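Local coordinates for protein CrmK (PDB 5I1V) that is a flavin-dependent oxidase with covalently bound FAD that takes part in recycling shunt products during caerulomycin biosynthesis, at residues R227-W232 / A309-R314; E237-R242 / G305-P310; L264-E269 / M280-P285. All blocks are in the same frame, centred on the assembly; numbering follows the deposited sequence.

Interaction 1: residues R227-W232 / A309-R314; sequences RVSWSW and APSLTR
The indole of Trp-230 is overlapped on one face by the ring of Pro-310, whose CB sits 3.5 Å from the centroid of the five-membered ring and 17° off its normal, a CH-pi contact made over the face. With CG anti to the carbonyl carbon (chi1 -66°), the indole is laid alongside the proline. Val-228 CG1 sits over the same face, at the six-membered ring, and presses tightly on the proline, CG1 to Pro-310 CB being 3.4 Å. On its other branch, Val-228 CG2 lies 3.7 Å from Leu-312 CD1, the two side chains running side by side. An alanine in place of Trp-230 would remove the indole and would probably leave Pro-310 CB without its aromatic partner, loosening this end of the strand pair. The backbones form an antiparallel ladder at the margin of the eight-stranded sheet, where strand 311-318 is outermost within the chain; the two short axes run at 173° to each other. Arg-227 pairs with Thr-313 and Ser-229 with Ser-311, each through two hydrogen bonds; Arg-227 N to Thr-313 O is 2.9 Å and nearly straight. On the sheet face carrying these residues, Thr-313 CG2 lies 3.8 Å from Arg-227 CB. Helix 291-303 packs against the opposite face, with Leu-299 touching both Val-228 and Leu-312. Beyond Pro-310 a water takes over, accepting from Ser-231 N and donating to Ala-309 O.

Interaction 2: residues E237-R242 / G305-P310; sequences EADYVR and GVAVAP
Asp-239, in the first turn of helix 237-253, turns its carboxylate onto the backbone of the loop 305-310, which links helix 291-303 to strand 311-318. Its CG is anti to the carbonyl carbon (chi1 -74°), and this torsion brings the carboxylate closer to the loop than the direction of CB alone would suggest. OD1 receives Ala-307 N at 3.1 Å along an almost straight N-H line of 174°. The donor nevertheless stands above the carboxylate plane, 54° out of it, so the carboxylate is not turned flat toward this N-H. OD2 takes a second, weak hydrogen bond from Val-308 N at 3.4 Å, so the two oxygens grip consecutive amides. Apolar groups close around the same oxygens: Val-308 CG2 is 3.3 Å from Asp-239 OD2, the two side chains crossing obliquely, and Ala-307 CB is 3.4 Å from Asp-239 OD2. One turn further along the helix, Arg-242 has CG anti to the backbone N, and its chain bends at the second torsion. Its aliphatic part crosses Val-306 obliquely, CG to Val-306 CG2 being 3.8 Å, while its guanidinium presents one face to Gly-305, whose CA lies 3.6 Å from Arg-242 NH1, toward the rim of the group. A CB on Gly-305 would clash with NH1, and its positive phi also favours glycine. Arg-242 NE bonds to Asn-246 OD1 of its own helix. The loop is thus met by a carboxylate that accepts from main-chain N-H groups, and the buried charge of Asp-239 is likely to be eased mainly by Ala-307 N, with weaker help from Val-308 N, without a cationic side chain from this loop.

Interaction 3: residues L264-E269 / M280-P285; sequences LYALLE and MHAQIP
The beta hairpin of strands 265-271 and 277-285 lies inside the eight-stranded antiparallel sheet, with strand 374-379 beyond one arm and strand 222-231 beyond the other. Its short axes run at 179° and 4.7 Å apart. Tyr-265 pairs with Gln-283 and Leu-267 with His-281, each through two hydrogen bonds; Leu-267 N to His-281 O is 2.9 Å. His-281, deposited in two conformers, one described here, holds CG in the crowded position between N and the carbonyl carbon (chi1 58°). This folds its imidazole across the neighbouring strand, bringing NE2 to 3.3 Å from Leu-267 CB. Tyr-265 lies alongside, and one water in the plane of both rings joins Tyr-265 OH, at 2.5 Å, to His-281 NE2. A second water, donating to Glu-269 OE1, is hydrogen-bonded to His-281 ND1 at 3.0 Å; the nearby carboxylate might favour a protonated imidazole. Gln-283 crosses the tyrosine obliquely, its amide turned 72° from the ring. The other sheet face is apolar: Ala-266 CB meets Ala-282 CB at 3.8 Å, and Leu-268 CD1 meets Met-280 CB at 3.9 Å, beneath helix 291-303. Tyr-265 packs on Phe-123, an FAD-binding residue, and its side chain comes within about 7 Å of the flavin cofactor. Such a sheet, helix-backed on one face and directed toward the flavin on the other, is typical of the substrate domain in berberine-bridge-enzyme-like oxidases.

In the fold
Interactions 1 and 3 belong to one sheet and meet where strands 222-231 and 277-285 are neighbours: Val-228 N probably bonds to Met-280 O at 2.8 Å, and the indole of Trp-230 touches Met-280 and Leu-268. Interaction 3 is the buried one, nearest the flavin, with Tyr-265 and His-281 linked by water on one face and apolar side chains on the other. Interaction 1 lies at the sheet margin and is only partly buried. Interaction 2, also partly buried and away from the annotated sites, replaces strand pairing with a side-chain carboxylate gripping loop amides. It shares Ala-309 and Pro-310 with interaction 1, so the loop held by the helix runs straight into the edge strand.

Interaction 1: residues R227-W232 / A309-R314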
loop_
_atom_site.group_PDB
_atom_site.type_symbol
_atom_site.label_atom_id
_atom_site.label_comp_id
_atom_site.label_asym_id
_atom_site.label_seq_id
_atom_site.Cartn_x
_atom_site.Cartn_y
_atom_site.Cartn_z
ATOM N N ARG A 227 -7.054 -20.374 0.820
ATOM C CA ARG A 227 -7.964 -19.360 0.353
ATOM C C ARG A 227 -9.056 -20.155 -0.371
ATOM O O ARG A 227 -8.780 -21.025 -1.187
ATOM C CB ARG A 227 -7.241 -18.361 -0.532
ATOM C CG ARG A 227 -5.865 -17.962 0.057
ATOM C CD ARG A 227 -5.566 -16.466 0.044
ATOM N NE ARG A 227 -5.479 -15.978 -1.326
ATOM C CZ ARG A 227 -6.096 -14.899 -1.816
ATOM N NH1 ARG A 227 -6.837 -14.100 -1.040
ATOM N NH2 ARG A 227 -5.947 -14.597 -3.107
ATOM N N VAL A 228 -10.281 -19.910 0.031
ATOM C CA VAL A 228 -11.408 -20.729 -0.356
ATOM C C VAL A 228 -12.465 -19.797 -0.894
ATOM O O VAL A 228 -12.616 -18.715 -0.391
ATOM C CB VAL A 228 -11.927 -21.471 0.868
ATOM C CG1 VAL A 228 -13.035 -22.440 0.496
ATOM C CG2 VAL A 228 -10.804 -22.247 1.507
ATOM N N SER A 229 -13.217 -20.207 -1.913
ATOM C CA SER A 229 -14.400 -19.463 -2.328
ATOM C C SER A 229 -15.522 -20.422 -2.696
ATOM O O SER A 229 -15.260 -21.502 -3.213
ATOM C CB SER A 229 -14.087 -18.583 -3.529
ATOM O OG SER A 229 -13.404 -19.343 -4.493
ATOM N N TRP A 230 -16.758 -20.016 -2.418
ATOM C CA TRP A 230 -17.943 -20.799 -2.752
ATOM C C TRP A 230 -18.790 -19.974 -3.714
ATOM O O TRP A 230 -19.084 -18.825 -3.448
ATOM C CB TRP A 230 -18.787 -21.105 -1.517
ATOM C CG TRP A 230 -18.193 -21.983 -0.498
ATOM C CD1 TRP A 230 -18.455 -23.308 -0.316
ATOM C CD2 TRP A 230 -17.279 -21.599 0.536
ATOM N NE1 TRP A 230 -17.739 -23.787 0.748
ATOM C CE2 TRP A 230 -17.006 -22.756 1.293
ATOM C CE3 TRP A 230 -16.627 -20.393 0.867
ATOM C CZ2 TRP A 230 -16.124 -22.752 2.390
ATOM C CZ3 TRP A 230 -15.780 -20.378 1.964
ATOM C CH2 TRP A 230 -15.540 -21.558 2.721
ATOM N N SER A 231 -19.213 -20.559 -4.834
ATOM C CA SER A 231 -19.901 -19.765 -5.850
ATOM C C SER A 231 -21.307 -19.435 -5.391
ATOM O O SER A 231 -22.060 -20.336 -4.981
ATOM C CB SER A 231 -19.931 -20.506 -7.207
ATOM O OG SER A 231 -20.804 -19.824 -8.105
ATOM N N TRP A 232 -21.693 -18.162 -5.498
ATOM C CA TRP A 232 -23.060 -17.769 -5.229
ATOM C C TRP A 232 -24.057 -18.449 -6.229
ATOM O O TRP A 232 -25.198 -18.721 -5.879
ATOM C CB TRP A 232 -23.246 -16.250 -5.316
ATOM C CG TRP A 232 -23.282 -15.621 -3.966
ATOM C CD1 TRP A 232 -22.281 -14.878 -3.361
ATOM C CD2 TRP A 232 -24.357 -15.687 -3.023
ATOM N NE1 TRP A 232 -22.686 -14.497 -2.114
ATOM C CE2 TRP A 232 -23.949 -14.971 -1.879
ATOM C CE3 TRP A 232 -25.632 -16.275 -3.037
ATOM C CZ2 TRP A 232 -24.763 -14.826 -0.763
ATOM C CZ3 TRP A 232 -26.459 -16.128 -1.917
ATOM C CH2 TRP A 232 -26.014 -15.401 -0.795
ATOM N N ALA A 309 -19.450 -27.282 -3.611
ATOM C CA ALA A 309 -18.032 -27.591 -3.374
ATOM C C ALA A 309 -17.305 -26.270 -3.518
ATOM O O ALA A 309 -17.584 -25.533 -4.460
ATOM C CB ALA A 309 -17.512 -28.563 -4.414
ATOM N N PRO A 310 -16.367 -25.964 -2.603
ATOM C CA PRO A 310 -15.621 -24.718 -2.785
ATOM C C PRO A 310 -14.366 -24.880 -3.644
ATOM O O PRO A 310 -13.798 -25.963 -3.672
ATOM C CB PRO A 310 -15.186 -24.385 -1.362
ATOM C CG PRO A 310 -14.978 -25.730 -0.723
ATOM C CD PRO A 310 -16.028 -26.636 -1.334
ATOM N N SER A 311 -13.919 -23.809 -4.296
ATOM C CA SER A 311 -12.596 -23.770 -4.899
ATOM C C SER A 311 -11.597 -23.383 -3.825
ATOM O O SER A 311 -11.887 -22.543 -3.002
ATOM C CB SER A 311 -12.499 -22.696 -5.957
ATOM O OG SER A 311 -13.595 -22.703 -6.835
ATOM N N LEU A 312 -10.399 -23.917 -3.907
ATOM C CA LEU A 312 -9.430 -23.801 -2.836
ATOM C C LEU A 312 -8.024 -23.739 -3.448
ATOM O O LEU A 312 -7.720 -24.480 -4.374
ATOM C CB LEU A 312 -9.612 -25.042 -1.974
ATOM C CG LEU A 312 -8.551 -25.602 -1.060
ATOM C CD1 LEU A 312 -8.367 -24.680 0.132
ATOM C CD2 LEU A 312 -8.992 -26.982 -0.593
ATOM N N THR A 313 -7.196 -22.822 -2.950
ATOM C CA THR A 313 -5.761 -22.839 -3.187
ATOM C C THR A 313 -5.082 -22.870 -1.821
ATOM O O THR A 313 -5.581 -22.265 -0.856
ATOM C CB THR A 313 -5.270 -21.596 -3.979
ATOM O OG1 THR A 313 -3.876 -21.737 -4.263
ATOM C CG2 THR A 313 -5.410 -20.331 -3.186
ATOM N N ARG A 314 -3.982 -23.601 -1.732
ATOM C CA ARG A 314 -3.216 -23.713 -0.489
ATOM C C ARG A 314 -1.764 -23.476 -0.805
ATOM O O ARG A 314 -1.301 -23.904 -1.860
ATOM C CB ARG A 314 -3.429 -25.098 0.143
ATOM C CG ARG A 314 -4.852 -25.267 0.687
ATOM C CD ARG A 314 -5.134 -26.635 1.314
ATOM N NE ARG A 314 -4.319 -26.904 2.497
ATOM C CZ ARG A 314 -4.475 -27.947 3.310
ATOM N NH1 ARG A 314 -5.449 -28.832 3.108
ATOM N NH2 ARG A 314 -3.665 -28.098 4.351
HETATM O O HOH W 1 -18.238 -23.188 -5.523
#

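Interaction 2: residues E237-R242 / G305-P310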
loop_
_atom_site.group_PDB
_atom_site.type_symbol
_atom_site.label_atom_id
_atom_site.label_comp_id
_atom_site.label_asym_id
_atom_site.label_seq_id
_atom_site.Cartn_x
_atom_site.Cartn_y
_atom_site.Cartn_z
ATOM N N GLU A 237 -30.149 -21.344 0.256
ATOM C CA GLU A 237 -30.305 -20.868 1.609
ATOM C C GLU A 237 -29.843 -21.891 2.598
ATOM O O GLU A 237 -29.159 -21.550 3.565
ATOM C CB GLU A 237 -31.748 -20.484 1.937
ATOM C CG GLU A 237 -31.851 -20.013 3.383
ATOM C CD GLU A 237 -33.257 -19.783 3.862
ATOM O OE1 GLU A 237 -33.955 -18.981 3.242
ATOM O OE2 GLU A 237 -33.652 -20.401 4.873
ATOM N N ALA A 238 -30.223 -23.143 2.382
ATOM C CA ALA A 238 -29.828 -24.207 3.308
ATOM C C ALA A 238 -28.321 -24.415 3.330
ATOM O O ALA A 238 -27.708 -24.577 4.400
ATOM C CB ALA A 238 -30.547 -25.506 2.941
ATOM N N ASP A 239 -27.681 -24.399 2.167
ATOM C CA ASP A 239 -26.216 -24.470 2.168
ATOM C C ASP A 239 -25.596 -23.286 2.905
ATOM O O ASP A 239 -24.660 -23.475 3.669
ATOM C CB ASP A 239 -25.629 -24.496 0.763
ATOM C CG ASP A 239 -25.817 -25.830 0.076
ATOM O OD1 ASP A 239 -26.147 -26.825 0.775
ATOM O OD2 ASP A 239 -25.602 -25.880 -1.161
ATOM N N TYR A 240 -26.078 -22.077 2.641
ATOM C CA TYR A 240 -25.518 -20.930 3.353
ATOM C C TYR A 240 -25.623 -21.135 4.864
ATOM O O TYR A 240 -24.617 -20.973 5.575
ATOM C CB TYR A 240 -26.186 -19.622 2.943
ATOM C CG TYR A 240 -25.637 -18.449 3.723
ATOM C CD1 TYR A 240 -24.471 -17.812 3.309
ATOM C CD2 TYR A 240 -26.263 -17.995 4.882
ATOM C CE1 TYR A 240 -23.962 -16.746 4.006
ATOM C CE2 TYR A 240 -25.749 -16.916 5.596
ATOM C CZ TYR A 240 -24.597 -16.297 5.137
ATOM O OH TYR A 240 -24.012 -15.247 5.820
ATOM N N VAL A 241 -26.824 -21.474 5.350
ATOM C CA VAL A 241 -27.074 -21.633 6.791
ATOM C C VAL A 241 -26.169 -22.726 7.372
ATOM O O VAL A 241 -25.515 -22.538 8.410
ATOM C CB VAL A 241 -28.582 -21.880 7.125
ATOM C CG1 VAL A 241 -28.784 -22.188 8.620
ATOM C CG2 VAL A 241 -29.445 -20.677 6.720
ATOM N N ARG A 242 -26.040 -23.833 6.671
ATOM C CA ARG A 242 -25.215 -24.916 7.186
ATOM C C ARG A 242 -23.707 -24.565 7.224
ATOM O O ARG A 242 -23.019 -24.755 8.229
ATOM C CB ARG A 242 -25.421 -26.158 6.349
ATOM C CG ARG A 242 -24.608 -27.327 6.865
ATOM C CD ARG A 242 -25.030 -27.735 8.251
ATOM N NE ARG A 242 -24.181 -28.813 8.743
ATOM C CZ ARG A 242 -24.427 -30.114 8.584
ATOM N NH1 ARG A 242 -25.509 -30.531 7.924
ATOM N NH2 ARG A 242 -23.582 -31.003 9.077
ATOM N N GLY A 305 -22.335 -31.617 5.094
ATOM C CA GLY A 305 -23.743 -31.264 4.886
ATOM C C GLY A 305 -24.000 -30.126 3.907
ATOM O O GLY A 305 -25.123 -29.657 3.801
ATOM N N VAL A 306 -22.962 -29.682 3.190
ATOM C CA VAL A 306 -23.029 -28.488 2.343
ATOM C C VAL A 306 -22.856 -28.956 0.904
ATOM O O VAL A 306 -21.841 -29.557 0.575
ATOM C CB VAL A 306 -21.870 -27.503 2.709
ATOM C CG1 VAL A 306 -21.796 -26.324 1.741
ATOM C CG2 VAL A 306 -22.043 -27.020 4.132
ATOM N N ALA A 307 -23.840 -28.688 0.049
ATOM C CA ALA A 307 -23.812 -29.207 -1.318
ATOM C C ALA A 307 -22.757 -28.525 -2.204
ATOM O O ALA A 307 -22.058 -29.212 -2.924
ATOM C CB ALA A 307 -25.202 -29.133 -1.968
ATOM N N VAL A 308 -22.624 -27.192 -2.131
ATOM C CA VAL A 308 -21.649 -26.442 -2.976
ATOM C C VAL A 308 -20.237 -26.864 -2.627
ATOM O O VAL A 308 -19.858 -26.777 -1.460
ATOM C CB VAL A 308 -21.632 -24.908 -2.744
ATOM C CG1 VAL A 308 -21.020 -24.206 -3.950
ATOM C CG2 VAL A 308 -22.995 -24.352 -2.437
ATOM N N ALA A 309 -19.450 -27.282 -3.611
ATOM C CA ALA A 309 -18.032 -27.591 -3.374
ATOM C C ALA A 309 -17.305 -26.270 -3.518
ATOM O O ALA A 309 -17.584 -25.533 -4.460
ATOM C CB ALA A 309 -17.512 -28.563 -4.414
ATOM N N PRO A 310 -16.367 -25.964 -2.603
ATOM C CA PRO A 310 -15.621 -24.718 -2.785
ATOM C C PRO A 310 -14.366 -24.880 -3.644
ATOM O O PRO A 310 -13.798 -25.963 -3.672
ATOM C CB PRO A 310 -15.186 -24.385 -1.362
ATOM C CG PRO A 310 -14.978 -25.730 -0.723
ATOM C CD PRO A 310 -16.028 -26.636 -1.334
#

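Interaction 3: residues L264-E269 / M280-P285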
loop_
_atom_site.group_PDB
_atom_site.type_symbol
_atom_site.label_atom_id
_atom_site.label_comp_id
_atom_site.label_asym_id
_atom_site.label_seq_id
_atom_site.Cartn_x
_atom_site.Cartn_y
_atom_site.Cartn_z
ATOM N N LEU A 264 -4.692 -21.758 14.370
ATOM C CA LEU A 264 -5.418 -21.566 13.122
ATOM C C LEU A 264 -6.357 -20.350 13.214
ATOM O O LEU A 264 -7.266 -20.301 14.034
ATOM C CB LEU A 264 -6.144 -22.848 12.733
ATOM C CG LEU A 264 -6.632 -23.077 11.306
ATOM C CD1 LEU A 264 -7.080 -24.524 11.114
ATOM C CD2 LEU A 264 -7.758 -22.120 10.974
ATOM N N TYR A 265 -6.109 -19.370 12.355
ATOM C CA TYR A 265 -6.900 -18.135 12.278
ATOM C C TYR A 265 -7.646 -18.156 10.957
ATOM O O TYR A 265 -7.048 -18.362 9.903
ATOM C CB TYR A 265 -5.968 -16.910 12.288
ATOM C CG TYR A 265 -6.658 -15.632 11.863
ATOM C CD1 TYR A 265 -7.539 -14.974 12.730
ATOM C CD2 TYR A 265 -6.455 -15.090 10.597
ATOM C CE1 TYR A 265 -8.193 -13.827 12.352
ATOM C CE2 TYR A 265 -7.133 -13.949 10.195
ATOM C CZ TYR A 265 -8.001 -13.322 11.086
ATOM O OH TYR A 265 -8.650 -12.165 10.709
ATOM N N ALA A 266 -8.935 -17.889 11.005
ATOM C CA ALA A 266 -9.711 -17.846 9.773
ATOM C C ALA A 266 -10.729 -16.727 9.738
ATOM O O ALA A 266 -11.301 -16.357 10.780
ATOM C CB ALA A 266 -10.379 -19.181 9.563
ATOM N N LEU A 267 -10.944 -16.193 8.536
ATOM C CA LEU A 267 -11.932 -15.164 8.310
ATOM C C LEU A 267 -12.854 -15.594 7.166
ATOM O O LEU A 267 -12.388 -15.893 6.078
ATOM C CB LEU A 267 -11.244 -13.861 7.966
ATOM C CG LEU A 267 -12.128 -12.618 7.870
ATOM C CD1 LEU A 267 -11.440 -11.348 8.367
ATOM C CD2 LEU A 267 -12.536 -12.389 6.445
ATOM N N LEU A 268 -14.154 -15.564 7.425
ATOM C CA LEU A 268 -15.168 -15.925 6.435
ATOM C C LEU A 268 -15.858 -14.636 5.963
ATOM O O LEU A 268 -16.391 -13.917 6.758
ATOM C CB LEU A 268 -16.173 -16.827 7.090
ATOM C CG LEU A 268 -17.342 -17.260 6.206
ATOM C CD1 LEU A 268 -16.851 -18.039 4.992
ATOM C CD2 LEU A 268 -18.275 -18.064 7.097
ATOM N N GLU A 269 -15.815 -14.329 4.678
ATOM C CA GLU A 269 -16.435 -13.115 4.176
ATOM C C GLU A 269 -17.673 -13.534 3.411
ATOM O O GLU A 269 -17.570 -14.164 2.357
ATOM C CB GLU A 269 -15.535 -12.371 3.212
ATOM C CG GLU A 269 -14.231 -11.905 3.796
ATOM C CD GLU A 269 -13.466 -10.968 2.859
ATOM O OE1 GLU A 269 -12.407 -11.393 2.347
ATOM O OE2 GLU A 269 -13.938 -9.814 2.630
ATOM N N MET A 280 -13.169 -17.301 2.032
ATOM C CA MET A 280 -12.540 -17.451 3.326
ATOM C C MET A 280 -11.042 -17.539 3.175
ATOM O O MET A 280 -10.547 -18.117 2.205
ATOM C CB MET A 280 -13.073 -18.669 4.063
ATOM C CG MET A 280 -12.252 -19.013 5.301
ATOM S SD MET A 280 -12.879 -20.478 6.083
ATOM C CE MET A 280 -11.986 -21.673 5.112
ATOM N N HIS A 281 -10.326 -16.928 4.123
ATOM C CA HIS A 281 -8.905 -17.203 4.227
ATOM C C HIS A 281 -8.595 -17.762 5.603
ATOM O O HIS A 281 -9.205 -17.400 6.604
ATOM C CB HIS A 281 -8.032 -15.992 3.897
ATOM C CG HIS A 281 -8.296 -14.804 4.755
ATOM N ND1 HIS A 281 -9.100 -13.766 4.347
ATOM C CD2 HIS A 281 -7.889 -14.499 6.007
ATOM C CE1 HIS A 281 -9.160 -12.857 5.303
ATOM N NE2 HIS A 281 -8.429 -13.273 6.319
ATOM N N ALA A 282 -7.682 -18.722 5.617
ATOM C CA ALA A 282 -7.236 -19.348 6.833
ATOM C C ALA A 282 -5.746 -19.563 6.800
ATOM O O ALA A 282 -5.138 -19.707 5.705
ATOM C CB ALA A 282 -7.966 -20.648 7.067
ATOM N N GLN A 283 -5.147 -19.525 7.992
ATOM C CA GLN A 283 -3.726 -19.660 8.138
ATOM C C GLN A 283 -3.426 -20.345 9.431
ATOM O O GLN A 283 -4.161 -20.216 10.373
ATOM C CB GLN A 283 -3.008 -18.277 8.075
ATOM C CG GLN A 283 -3.385 -17.334 9.201
ATOM C CD GLN A 283 -2.827 -15.919 9.128
ATOM O OE1 GLN A 283 -3.003 -15.217 8.173
ATOM N NE2 GLN A 283 -2.187 -15.492 10.189
ATOM N N ILE A 284 -2.325 -21.081 9.464
ATOM C CA ILE A 284 -1.866 -21.791 10.644
ATOM C C ILE A 284 -0.359 -21.875 10.559
ATOM O O ILE A 284 0.185 -22.137 9.503
ATOM C CB ILE A 284 -2.483 -23.204 10.757
ATOM C CG1 ILE A 284 -2.215 -23.828 12.132
ATOM C CG2 ILE A 284 -2.056 -24.078 9.596
ATOM C CD1 ILE A 284 -2.904 -25.179 12.383
ATOM N N PRO A 285 0.329 -21.595 11.660
ATOM C CA PRO A 285 1.777 -21.709 11.543
ATOM C C PRO A 285 2.268 -23.118 11.169
ATOM O O PRO A 285 1.691 -24.123 11.584
ATOM C CB PRO A 285 2.274 -21.338 12.939
ATOM C CG PRO A 285 1.146 -20.575 13.577
ATOM C CD PRO A 285 -0.099 -21.205 13.005
HETATM O O HOH W 2 -7.906 -11.087 8.584
HETATM O O HOH W 3 -11.781 -14.213 3.060
#